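Local coordinates for protein ornithine decarboxylase (Entamoeba histolytica, PDB 4AIB) that probably catalyses the pyridoxal phosphate-dependent decarboxylation of L-ornithine to putrescine, the first step of polyamine synthesis by this route, as a homodimer, at residues L177-V182 and M215-I220; D189-E194 and F226-P231; A263-H268 and F357-A362; L269-H274 and Y289-G294. All blocks are in the same frame, centred on the assembly; numbering follows the deposited sequence.

In the fold
From the N terminus, contact 1 opens at 177-182 on a barrel strand, and contact 2 opens at 189-194 before contact 1 has closed. Contact 1 then closes at 215-220 and contact 2 at 226-231, so the two cross. Both tie neighbouring beta-alpha units of the barrel, and their centres lie about 27 Å apart. Contact 3 opens at 263-268, where the chain leaves helix 260-264 for strand 267-281, and closes only at 357-362. Nested in that long loop, contact 4 joins 269-274 to 289-294 in a hairpin. Contacts 3 and 4 share strand 267-281 and touch, linking barrel exit and beta domain; the centres of contacts 1 and 4 lie about 49 Å apart.

Contact 1: residues L177-V182 and M215-I220; sequences LNLDGV and MKPYLI
Met215 reaches 177-182 with an extended side chain, its SD lying 3.7 Å from Leu179 CD2; the two chains cross at about a right angle, and Ile172 of helix 164-174 packs on both. At Lys216 the link is through water: the backbone N donates to a water molecule that in turn donates to Leu179 O. The Pro217 ring then sets CG against Leu179 CD2 and CB 3.7 Å from Gly181 CA. Parallel strand pairing begins beyond this point, at Leu219, and joins the two strands of the beta-alpha-beta unit made by strand 179-184, helix 194-212 and strand 219-221 in the TIM barrel. Asp180 O takes two donors, weakly from Tyr218 N and, in the carbonyl plane, from Leu219 N at 2.8 Å. The Tyr218 ring lies alongside the Asp180 carboxylate with CE1 3.4 Å from OD1 and the planes 76° apart, while OD2 is bonded to His118. Leu219 O accepts Val182 N at 3.0 Å, nearly along the C=O axis, and also faces the CA of Gly181, which has no side chain to intervene. Finally, Ile220 runs side by side with Val182, CD1 lying 3.9 Å from Val182 CB, on the face covered by helix 194-212.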
loop_
_atom_site.group_PDB
_atom_site.type_symbol
_atom_site.label_atom_id
_atom_site.label_comp_id
_atom_site.label_asym_id
_atom_site.label_seq_id
_atom_site.Cartn_x
_atom_site.Cartn_y
_atom_site.Cartn_z
ATOM N N LEU A 177 22.529 31.015 -2.344
ATOM C CA LEU A 177 22.645 29.565 -2.231
ATOM C C LEU A 177 23.322 28.952 -3.452
ATOM O O LEU A 177 23.328 29.544 -4.533
ATOM C CB LEU A 177 21.265 28.935 -2.013
ATOM C CG LEU A 177 20.503 29.352 -0.751
ATOM C CD1 LEU A 177 19.028 29.008 -0.880
ATOM C CD2 LEU A 177 21.095 28.715 0.497
ATOM N N ASN A 178 23.893 27.764 -3.264
ATOM C CA ASN A 178 24.584 27.051 -4.333
ATOM C C ASN A 178 23.614 26.263 -5.206
ATOM O O ASN A 178 22.778 25.511 -4.696
ATOM C CB ASN A 178 25.649 26.109 -3.756
ATOM C CG ASN A 178 26.585 26.802 -2.779
ATOM O OD1 ASN A 178 26.810 26.312 -1.671
ATOM N ND2 ASN A 178 27.135 27.945 -3.182
ATOM N N LEU A 179 23.731 26.445 -6.519
ATOM C CA LEU A 179 22.928 25.699 -7.482
ATOM C C LEU A 179 23.766 24.619 -8.157
ATOM O O LEU A 179 24.735 24.918 -8.864
ATOM C CB LEU A 179 22.317 26.638 -8.531
ATOM C CG LEU A 179 21.326 26.029 -9.533
ATOM C CD1 LEU A 179 19.923 25.947 -8.949
ATOM C CD2 LEU A 179 21.313 26.825 -10.827
ATOM N N ASP A 180 23.390 23.364 -7.928
ATOM C CA ASP A 180 24.063 22.227 -8.548
ATOM C C ASP A 180 23.667 22.071 -10.014
ATOM O O ASP A 180 24.502 21.726 -10.851
ATOM C CB ASP A 180 23.783 20.939 -7.769
ATOM C CG ASP A 180 24.512 20.887 -6.434
ATOM O OD1 ASP A 180 25.543 21.578 -6.275
ATOM O OD2 ASP A 180 24.059 20.143 -5.540
ATOM N N GLY A 181 22.397 22.329 -10.318
ATOM C CA GLY A 181 21.913 22.276 -11.694
ATOM C C GLY A 181 20.417 22.080 -11.852
ATOM O O GLY A 181 19.624 22.595 -11.060
ATOM N N VAL A 182 20.042 21.328 -12.885
ATOM C CA VAL A 182 18.640 21.138 -13.264
ATOM C C VAL A 182 18.232 19.665 -13.161
ATOM O O VAL A 182 19.037 18.768 -13.422
ATOM C CB VAL A 182 18.367 21.662 -14.696
ATOM C CG1 VAL A 182 16.874 21.740 -14.971
ATOM C CG2 VAL A 182 18.999 23.031 -14.906
ATOM N N MET A 215 25.487 31.910 -11.724
ATOM C CA MET A 215 25.582 30.570 -11.147
ATOM C C MET A 215 26.339 29.629 -12.078
ATOM O O MET A 215 26.371 29.835 -13.292
ATOM C CB MET A 215 24.188 30.006 -10.866
ATOM C CG MET A 215 23.385 30.786 -9.838
ATOM S SD MET A 215 21.620 30.456 -9.983
ATOM C CE MET A 215 20.999 31.295 -8.531
ATOM N N LYS A 216 26.943 28.596 -11.495
ATOM C CA LYS A 216 27.663 27.578 -12.256
ATOM C C LYS A 216 27.010 26.204 -12.049
ATOM O O LYS A 216 27.419 25.446 -11.165
ATOM C CB LYS A 216 29.147 27.547 -11.855
ATOM C CG LYS A 216 29.888 28.870 -12.012
ATOM C CD LYS A 216 30.359 29.103 -13.441
ATOM C CE LYS A 216 30.878 30.520 -13.645
ATOM N NZ LYS A 216 32.155 30.779 -12.925
ATOM N N PRO A 217 25.979 25.883 -12.858
ATOM C CA PRO A 217 25.282 24.605 -12.732
ATOM C C PRO A 217 26.040 23.482 -13.435
ATOM O O PRO A 217 26.220 23.524 -14.653
ATOM C CB PRO A 217 23.934 24.863 -13.429
ATOM C CG PRO A 217 23.950 26.294 -13.876
ATOM C CD PRO A 217 25.386 26.710 -13.918
ATOM N N TYR A 218 26.471 22.485 -12.666
ATOM C CA TYR A 218 27.317 21.414 -13.192
ATOM C C TYR A 218 26.630 20.043 -13.223
ATOM O O TYR A 218 27.238 19.050 -13.625
ATOM C CB TYR A 218 28.628 21.336 -12.394
ATOM C CG TYR A 218 28.493 20.706 -11.021
ATOM C CD1 TYR A 218 28.026 21.444 -9.933
ATOM C CD2 TYR A 218 28.836 19.369 -10.811
ATOM C CE1 TYR A 218 27.901 20.868 -8.678
ATOM C CE2 TYR A 218 28.713 18.786 -9.561
ATOM C CZ TYR A 218 28.247 19.540 -8.498
ATOM O OH TYR A 218 28.127 18.961 -7.257
ATOM N N LEU A 219 25.370 19.988 -12.800
ATOM C CA LEU A 219 24.675 18.710 -12.681
ATOM C C LEU A 219 23.312 18.711 -13.369
ATOM O O LEU A 219 22.479 19.579 -13.118
ATOM C CB LEU A 219 24.538 18.314 -11.206
ATOM C CG LEU A 219 24.204 16.861 -10.849
ATOM C CD1 LEU A 219 25.296 15.903 -11.304
ATOM C CD2 LEU A 219 23.979 16.732 -9.351
ATOM N N ILE A 220 23.107 17.730 -14.244
ATOM C CA ILE A 220 21.822 17.534 -14.909
ATOM C C ILE A 220 21.279 16.148 -14.568
ATOM O O ILE A 220 21.871 15.127 -14.934
ATOM C CB ILE A 220 21.923 17.723 -16.445
ATOM C CG1 ILE A 220 22.449 19.126 -16.807
ATOM C CG2 ILE A 220 20.592 17.432 -17.133
ATOM C CD1 ILE A 220 21.585 20.288 -16.351
HETATM O O HOH W 1 26.346 27.354 -9.062
#

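Contact 2: residues D189-E194 and F226-P231; sequences DSHNSE and FSQVAP
Van der Waals contact carries most of this meeting of two loops, and its contributors are the aliphatic parts of polar residues together with one valine. Ser190 CB packs 3.9 Å from Gln228 CB, while Ser190 OG turns to bond the carbonyl of Gly187 in its own loop. Val229 sets its two methyls against the His191 carbonyl oxygen: CG2 lies 3.6 Å from His191 O, and CG1 also goes toward Ser193 CB at 4.4 Å. Phe235 of helix 232-245 packs on both Val229 and Ser193.

The second kind of contact is between ring and amide. The His191 imidazole and the Gln228 side chain run alongside each other in the same direction, their planes 82° apart; His191 CE1 is 3.5 Å from Gln228 OE1 and 3.7 Å from Gln228 CG. The bend at chi2 (61°) turns the Gln228 amide alongside the imidazole. A CA-H...O contact joins His191 CA to Gln228 O at 3.6 Å.

The segments 189-194 and 226-231 follow successive strands of the TIM barrel and precede helices 194-212 and 232-245, so they are adjacent beta-alpha loops at the C-terminal end of the barrel strands, the end at which barrels of this family hold their cofactor.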
loop_
_atom_site.group_PDB
_atom_site.type_symbol
_atom_site.label_atom_id
_atom_site.label_comp_id
_atom_site.label_asym_id
_atom_site.label_seq_id
_atom_site.Cartn_x
_atom_site.Cartn_y
_atom_site.Cartn_z
ATOM N N ASP A 189 3.683 7.578 -17.940
ATOM C CA ASP A 189 3.298 7.611 -19.349
ATOM C C ASP A 189 4.465 8.067 -20.232
ATOM O O ASP A 189 4.317 8.969 -21.062
ATOM C CB ASP A 189 2.075 8.520 -19.543
ATOM C CG ASP A 189 2.274 9.910 -18.953
ATOM O OD1 ASP A 189 2.448 10.024 -17.719
ATOM O OD2 ASP A 189 2.247 10.892 -19.725
ATOM N N SER A 190 5.621 7.430 -20.045
ATOM C CA SER A 190 6.830 7.746 -20.805
ATOM C C SER A 190 6.644 7.386 -22.278
ATOM O O SER A 190 6.289 8.248 -23.083
ATOM C CB SER A 190 8.044 7.023 -20.213
ATOM O OG SER A 190 8.211 7.336 -18.841
ATOM N N HIS A 191 6.880 6.116 -22.610
ATOM C CA HIS A 191 6.632 5.548 -23.946
ATOM C C HIS A 191 7.216 6.345 -25.086
ATOM O O HIS A 191 8.225 5.946 -25.673
ATOM C CB HIS A 191 5.138 5.295 -24.157
ATOM C CG HIS A 191 4.476 4.560 -23.012
ATOM N ND1 HIS A 191 4.791 3.293 -22.686
ATOM C CD2 HIS A 191 3.488 4.963 -22.117
ATOM C CE1 HIS A 191 4.046 2.903 -21.634
ATOM N NE2 HIS A 191 3.249 3.926 -21.286
ATOM N N ASN A 192 6.575 7.469 -25.412
ATOM C CA ASN A 192 7.080 8.421 -26.399
ATOM C C ASN A 192 8.455 8.949 -25.992
ATOM O O ASN A 192 8.630 9.463 -24.886
ATOM C CB ASN A 192 6.077 9.568 -26.584
ATOM C CG ASN A 192 6.587 10.655 -27.514
ATOM O OD1 ASN A 192 7.260 11.592 -27.084
ATOM N ND2 ASN A 192 6.250 10.543 -28.794
ATOM N N SER A 193 9.422 8.806 -26.894
ATOM C CA SER A 193 10.814 9.166 -26.626
ATOM C C SER A 193 11.044 10.678 -26.646
ATOM O O SER A 193 11.876 11.194 -25.896
ATOM C CB SER A 193 11.733 8.479 -27.643
ATOM O OG SER A 193 13.100 8.623 -27.301
ATOM N N GLU A 194 10.283 11.374 -27.489
ATOM C CA GLU A 194 10.499 12.795 -27.785
ATOM C C GLU A 194 10.305 13.748 -26.596
ATOM O O GLU A 194 10.655 14.930 -26.684
ATOM C CB GLU A 194 9.609 13.228 -28.955
ATOM C CG GLU A 194 10.295 14.155 -29.948
ATOM C CD GLU A 194 11.180 13.413 -30.934
ATOM O OE1 GLU A 194 10.664 12.534 -31.657
ATOM O OE2 GLU A 194 12.393 13.707 -30.985
ATOM N N PHE A 226 12.634 4.767 -16.983
ATOM C CA PHE A 226 13.327 3.929 -17.959
ATOM C C PHE A 226 12.667 2.557 -18.071
ATOM O O PHE A 226 11.774 2.225 -17.285
ATOM C CB PHE A 226 14.813 3.801 -17.606
ATOM C CG PHE A 226 15.573 5.093 -17.711
ATOM C CD1 PHE A 226 16.102 5.508 -18.930
ATOM C CD2 PHE A 226 15.753 5.902 -16.594
ATOM C CE1 PHE A 226 16.798 6.702 -19.031
ATOM C CE2 PHE A 226 16.448 7.096 -16.689
ATOM C CZ PHE A 226 16.971 7.497 -17.909
ATOM N N SER A 227 13.111 1.771 -19.053
ATOM C CA SER A 227 12.484 0.491 -19.413
ATOM C C SER A 227 10.990 0.642 -19.739
ATOM O O SER A 227 10.234 -0.331 -19.717
ATOM C CB SER A 227 12.726 -0.586 -18.340
ATOM O OG SER A 227 11.936 -0.365 -17.184
ATOM N N GLN A 228 10.582 1.877 -20.030
ATOM C CA GLN A 228 9.234 2.173 -20.497
ATOM C C GLN A 228 9.299 2.612 -21.959
ATOM O O GLN A 228 8.279 2.674 -22.651
ATOM C CB GLN A 228 8.578 3.245 -19.625
ATOM C CG GLN A 228 7.072 3.075 -19.465
ATOM C CD GLN A 228 6.686 1.766 -18.791
ATOM O OE1 GLN A 228 5.935 0.968 -19.352
ATOM N NE2 GLN A 228 7.205 1.538 -17.588
ATOM N N VAL A 229 10.513 2.925 -22.406
ATOM C CA VAL A 229 10.823 3.071 -23.823
ATOM C C VAL A 229 11.589 1.807 -24.223
ATOM O O VAL A 229 12.785 1.676 -23.945
ATOM C CB VAL A 229 11.644 4.347 -24.117
ATOM C CG1 VAL A 229 11.758 4.568 -25.619
ATOM C CG2 VAL A 229 11.009 5.563 -23.458
ATOM N N ALA A 230 10.878 0.884 -24.869
ATOM C CA ALA A 230 11.311 -0.515 -25.038
ATOM C C ALA A 230 12.682 -0.788 -25.668
ATOM O O ALA A 230 13.459 -1.562 -25.104
ATOM C CB ALA A 230 10.235 -1.329 -25.747
ATOM N N PRO A 231 12.987 -0.177 -26.835
ATOM C CA PRO A 231 14.246 -0.545 -27.487
ATOM C C PRO A 231 15.459 0.122 -26.836
ATOM O O PRO A 231 16.314 0.661 -27.540
ATOM C CB PRO A 231 14.062 -0.046 -28.933
ATOM C CG PRO A 231 12.693 0.550 -29.006
ATOM C CD PRO A 231 12.273 0.854 -27.605
#

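Contact 3: residues A263-H268 and F357-A362; sequences ASNAFH and FPNMGA
Two rings stand at this corner, His268 and Phe267. The imidazole is met at its edge by the backbone of Pro358 and Asn359: Pro358 C lies in the ring plane, and Asn359 N donates to ND1 at 3.1 Å in a nearly straight bond (173°), tilted somewhat from that plane. With ND1 accepting this hydrogen, the bond from NE2 to Asp32 OD2 is consistent with a proton on NE2, and the two bonds together would fix the rotation of the ring. The Phe267 ring comes obliquely to Gly361, its CD2 4.2 Å from Gly361 CA, and meets the ring of Phe31.

The place is the exit from the TIM barrel into the C-terminal beta domain, where helix 260-264 gives way to strand 267-281, which pairs antiparallel with strand 354-360. The returning chain turns its corner at Pro358 and Asn359. The Asn359 side chain runs beside His268 in the same direction, its OD1 3.2 Å from CE1 and the amide and ring planes 51° apart. Farther along, Gly361 has no side chain to place between itself and Phe267, and Ala362 CB rests 4.1 Å from Ser264 CB, against the end of the helix. Ala263 CB faces Gly361 O at 3.9 Å, while its side chain is about 10 Å from that of Lys57, predicted to carry pyridoxal phosphate, which is not attached in this structure. Between the two backbones Met360 N donates to Phe267 O at 2.8 Å, approaching from above the carbonyl plane, 34° out of it.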
loop_
_atom_site.group_PDB
_atom_site.type_symbol
_atom_site.label_atom_id
_atom_site.label_comp_id
_atom_site.label_asym_id
_atom_site.label_seq_id
_atom_site.Cartn_x
_atom_site.Cartn_y
_atom_site.Cartn_z
ATOM N N ALA A 263 15.778 -2.631 -10.580
ATOM C CA ALA A 263 15.128 -3.509 -9.605
ATOM C C ALA A 263 14.361 -4.687 -10.212
ATOM O O ALA A 263 14.174 -5.710 -9.548
ATOM C CB ALA A 263 14.214 -2.698 -8.696
ATOM N N SER A 264 13.926 -4.542 -11.465
ATOM C CA SER A 264 13.082 -5.543 -12.126
ATOM C C SER A 264 13.725 -6.928 -12.185
ATOM O O SER A 264 13.189 -7.890 -11.639
ATOM C CB SER A 264 12.682 -5.080 -13.532
ATOM O OG SER A 264 13.812 -4.970 -14.382
ATOM N N ASN A 265 14.882 -7.019 -12.832
ATOM C CA ASN A 265 15.548 -8.302 -13.043
ATOM C C ASN A 265 16.342 -8.793 -11.831
ATOM O O ASN A 265 17.044 -9.802 -11.910
ATOM C CB ASN A 265 16.444 -8.232 -14.285
ATOM C CG ASN A 265 15.703 -7.740 -15.516
ATOM O OD1 ASN A 265 14.582 -8.168 -15.797
ATOM N ND2 ASN A 265 16.330 -6.837 -16.260
ATOM N N ALA A 266 16.209 -8.082 -10.712
ATOM C CA ALA A 266 16.941 -8.393 -9.485
ATOM C C ALA A 266 16.330 -9.553 -8.701
ATOM O O ALA A 266 17.054 -10.404 -8.180
ATOM C CB ALA A 266 17.036 -7.157 -8.605
ATOM N N PHE A 267 15.002 -9.575 -8.617
ATOM C CA PHE A 267 14.298 -10.571 -7.813
ATOM C C PHE A 267 13.322 -11.418 -8.623
ATOM O O PHE A 267 12.769 -10.965 -9.628
ATOM C CB PHE A 267 13.558 -9.899 -6.653
ATOM C CG PHE A 267 14.467 -9.313 -5.610
ATOM C CD1 PHE A 267 14.972 -10.104 -4.581
ATOM C CD2 PHE A 267 14.815 -7.967 -5.650
ATOM C CE1 PHE A 267 15.807 -9.564 -3.617
ATOM C CE2 PHE A 267 15.652 -7.422 -4.689
ATOM C CZ PHE A 267 16.148 -8.222 -3.671
ATOM N N HIS A 268 13.127 -12.655 -8.175
ATOM C CA HIS A 268 12.140 -13.554 -8.756
ATOM C C HIS A 268 11.295 -14.126 -7.658
ATOM O O HIS A 268 11.812 -14.737 -6.719
ATOM C CB HIS A 268 12.816 -14.667 -9.549
ATOM C CG HIS A 268 13.765 -14.170 -10.616
ATOM N ND1 HIS A 268 13.337 -13.594 -11.752
ATOM C CD2 HIS A 268 15.157 -14.187 -10.683
ATOM C CE1 HIS A 268 14.396 -13.254 -12.509
ATOM N NE2 HIS A 268 15.509 -13.618 -11.854
ATOM N N PHE A 357 6.934 -15.949 -10.583
ATOM C CA PHE A 357 6.745 -14.652 -11.218
ATOM C C PHE A 357 8.117 -14.091 -11.589
ATOM O O PHE A 357 8.843 -13.602 -10.718
ATOM C CB PHE A 357 5.998 -13.693 -10.284
ATOM C CG PHE A 357 4.583 -14.108 -9.984
ATOM C CD1 PHE A 357 4.304 -14.976 -8.932
ATOM C CD2 PHE A 357 3.525 -13.620 -10.744
ATOM C CE1 PHE A 357 2.999 -15.356 -8.651
ATOM C CE2 PHE A 357 2.219 -13.997 -10.469
ATOM C CZ PHE A 357 1.957 -14.866 -9.421
ATOM N N PRO A 358 8.489 -14.177 -12.882
ATOM C CA PRO A 358 9.812 -13.743 -13.325
ATOM C C PRO A 358 9.954 -12.227 -13.299
ATOM O O PRO A 358 9.034 -11.509 -13.701
ATOM C CB PRO A 358 9.897 -14.257 -14.772
ATOM C CG PRO A 358 8.748 -15.196 -14.942
ATOM C CD PRO A 358 7.694 -14.697 -14.006
ATOM N N ASN A 359 11.108 -11.764 -12.821
ATOM C CA ASN A 359 11.446 -10.341 -12.747
ATOM C C ASN A 359 10.454 -9.511 -11.926
ATOM O O ASN A 359 9.577 -8.837 -12.478
ATOM C CB ASN A 359 11.646 -9.744 -14.149
ATOM C CG ASN A 359 12.594 -10.562 -15.007
ATOM O OD1 ASN A 359 13.674 -10.957 -14.564
ATOM N ND2 ASN A 359 12.195 -10.814 -16.247
ATOM N N MET A 360 10.599 -9.582 -10.606
ATOM C CA MET A 360 9.796 -8.783 -9.685
ATOM C C MET A 360 10.703 -7.806 -8.936
ATOM O O MET A 360 11.757 -7.425 -9.443
ATOM C CB MET A 360 9.033 -9.685 -8.710
ATOM C CG MET A 360 8.049 -10.645 -9.366
ATOM S SD MET A 360 6.615 -9.847 -10.117
ATOM C CE MET A 360 5.664 -9.396 -8.666
ATOM N N GLY A 361 10.295 -7.393 -7.740
ATOM C CA GLY A 361 11.096 -6.472 -6.937
ATOM C C GLY A 361 10.963 -5.021 -7.364
ATOM O O GLY A 361 11.234 -4.112 -6.576
ATOM N N ALA A 362 10.552 -4.806 -8.613
ATOM C CA ALA A 362 10.296 -3.467 -9.130
ATOM C C ALA A 362 9.035 -2.895 -8.484
ATOM O O ALA A 362 7.915 -3.189 -8.914
ATOM C CB ALA A 362 10.168 -3.494 -10.647
#

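Contact 4: residues L269-H274 and Y289-G294; sequences LVSSLH and YTSGDG
His274 carries its ring across the partner strand. From CB, with CG in the crowded position between the backbone N and the carbonyl carbon (chi1 58°), the imidazole is swung over the Thr290 carbonyl: Thr290 O sits 3.6 Å above one face, displaced toward the rim. CD2 and NE2 form the edge that meets Gly292 CA, which lies in the ring plane 3.5 Å from NE2. CE1 touches Thr290 CG2 at 3.7 Å, and ND1 makes a weak hydrogen bond to Phe102 O of the second subunit. The same Thr290 O accepts His274 N at 3.0 Å, nearly along its C=O axis, and Gly292 N returns a bond to Ser272 O at 2.9 Å. These bonds lie to either side of Leu273 and Ser291, a non-hydrogen-bonded antiparallel pair. Leu273 CD2 packs 3.8 Å from Tyr289 CB, crossing it obliquely, and Ser271 CB lies 3.2 Å from Ser291 OG.

This is the end of the hairpin of strands 267-281 and 284-291 remote from its turn, where the second strand runs out. Strand 354-360 and strand 27-31 pair with 267-281, strand 324-330 runs parallel to 284-291, and Pro104 and Lys129 of the second subunit meet His274 at the dimer interface.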
loop_
_atom_site.group_PDB
_atom_site.type_symbol
_atom_site.label_atom_id
_atom_site.label_comp_id
_atom_site.label_asym_id
_atom_site.label_seq_id
_atom_site.Cartn_x
_atom_site.Cartn_y
_atom_site.Cartn_z
ATOM N N LEU A 269 9.986 -13.917 -7.758
ATOM C CA LEU A 269 9.047 -14.398 -6.750
ATOM C C LEU A 269 8.581 -15.816 -7.073
ATOM O O LEU A 269 8.187 -16.098 -8.205
ATOM C CB LEU A 269 7.850 -13.445 -6.640
ATOM C CG LEU A 269 6.772 -13.715 -5.584
ATOM C CD1 LEU A 269 7.307 -13.535 -4.171
ATOM C CD2 LEU A 269 5.569 -12.814 -5.815
ATOM N N VAL A 270 8.647 -16.700 -6.078
ATOM C CA VAL A 270 8.170 -18.080 -6.217
ATOM C C VAL A 270 7.088 -18.351 -5.172
ATOM O O VAL A 270 7.386 -18.703 -4.029
ATOM C CB VAL A 270 9.308 -19.118 -6.075
ATOM C CG1 VAL A 270 8.822 -20.503 -6.478
ATOM C CG2 VAL A 270 10.514 -18.726 -6.914
ATOM N N SER A 271 5.833 -18.193 -5.575
ATOM C CA SER A 271 4.713 -18.274 -4.642
ATOM C C SER A 271 4.031 -19.643 -4.629
ATOM O O SER A 271 4.082 -20.385 -5.610
ATOM C CB SER A 271 3.704 -17.162 -4.938
ATOM O OG SER A 271 4.333 -15.892 -4.868
ATOM N N SER A 272 3.406 -19.967 -3.501
ATOM C CA SER A 272 2.708 -21.237 -3.324
ATOM C C SER A 272 1.197 -21.041 -3.415
ATOM O O SER A 272 0.706 -19.917 -3.311
ATOM C CB SER A 272 3.071 -21.853 -1.973
ATOM O OG SER A 272 2.689 -20.993 -0.913
ATOM N N LEU A 273 0.470 -22.141 -3.598
ATOM C CA LEU A 273 -0.987 -22.099 -3.702
ATOM C C LEU A 273 -1.669 -22.658 -2.458
ATOM O O LEU A 273 -1.309 -23.730 -1.967
ATOM C CB LEU A 273 -1.463 -22.858 -4.943
ATOM C CG LEU A 273 -1.062 -22.317 -6.318
ATOM C CD1 LEU A 273 -1.366 -23.350 -7.391
ATOM C CD2 LEU A 273 -1.755 -20.997 -6.626
ATOM N N HIS A 274 -2.655 -21.918 -1.956
ATOM C CA HIS A 274 -3.448 -22.351 -0.806
ATOM C C HIS A 274 -4.920 -22.089 -1.005
ATOM O O HIS A 274 -5.614 -21.627 -0.095
ATOM C CB HIS A 274 -2.927 -21.714 0.485
ATOM C CG HIS A 274 -2.929 -20.203 0.475
ATOM N ND1 HIS A 274 -3.968 -19.478 0.926
ATOM C CD2 HIS A 274 -1.966 -19.288 0.053
ATOM C CE1 HIS A 274 -3.689 -18.167 0.800
ATOM N NE2 HIS A 274 -2.464 -18.052 0.264
ATOM N N TYR A 289 -7.410 -19.371 -8.414
ATOM C CA TYR A 289 -6.360 -19.777 -7.485
ATOM C C TYR A 289 -6.059 -18.687 -6.466
ATOM O O TYR A 289 -6.237 -17.498 -6.738
ATOM C CB TYR A 289 -5.087 -20.158 -8.244
ATOM C CG TYR A 289 -5.233 -21.389 -9.109
ATOM C CD1 TYR A 289 -5.083 -22.667 -8.570
ATOM C CD2 TYR A 289 -5.518 -21.278 -10.469
ATOM C CE1 TYR A 289 -5.216 -23.797 -9.359
ATOM C CE2 TYR A 289 -5.653 -22.403 -11.268
ATOM C CZ TYR A 289 -5.500 -23.659 -10.708
ATOM O OH TYR A 289 -5.633 -24.779 -11.497
ATOM N N THR A 290 -5.612 -19.104 -5.287
ATOM C CA THR A 290 -5.227 -18.165 -4.245
ATOM C C THR A 290 -3.751 -18.353 -3.911
ATOM O O THR A 290 -3.347 -19.359 -3.319
ATOM C CB THR A 290 -6.125 -18.298 -2.999
ATOM O OG1 THR A 290 -7.497 -18.238 -3.406
ATOM C CG2 THR A 290 -5.851 -17.172 -2.010
ATOM N N SER A 291 -2.958 -17.371 -4.325
ATOM C CA SER A 291 -1.511 -17.407 -4.186
ATOM C C SER A 291 -1.062 -16.794 -2.864
ATOM O O SER A 291 -1.702 -15.877 -2.353
ATOM C CB SER A 291 -0.867 -16.666 -5.351
ATOM O OG SER A 291 0.530 -16.597 -5.187
ATOM N N GLY A 292 0.054 -17.293 -2.336
ATOM C CA GLY A 292 0.559 -16.917 -1.011
ATOM C C GLY A 292 0.660 -15.433 -0.699
ATOM O O GLY A 292 1.749 -14.858 -0.743
ATOM N N ASP A 293 -0.488 -14.834 -0.377
ATOM C CA ASP A 293 -0.616 -13.426 0.027
ATOM C C ASP A 293 -2.054 -13.101 0.444
ATOM O O ASP A 293 -2.957 -13.926 0.282
ATOM C CB ASP A 293 -0.159 -12.469 -1.085
ATOM C CG ASP A 293 1.181 -11.805 -0.783
ATOM O OD1 ASP A 293 1.781 -12.086 0.279
ATOM O OD2 ASP A 293 1.635 -10.990 -1.615
ATOM N N GLY A 294 -2.254 -11.898 0.979
ATOM C CA GLY A 294 -3.572 -11.440 1.422
ATOM C C GLY A 294 -4.503 -11.082 0.277
ATOM O O GLY A 294 -4.069 -10.532 -0.738
#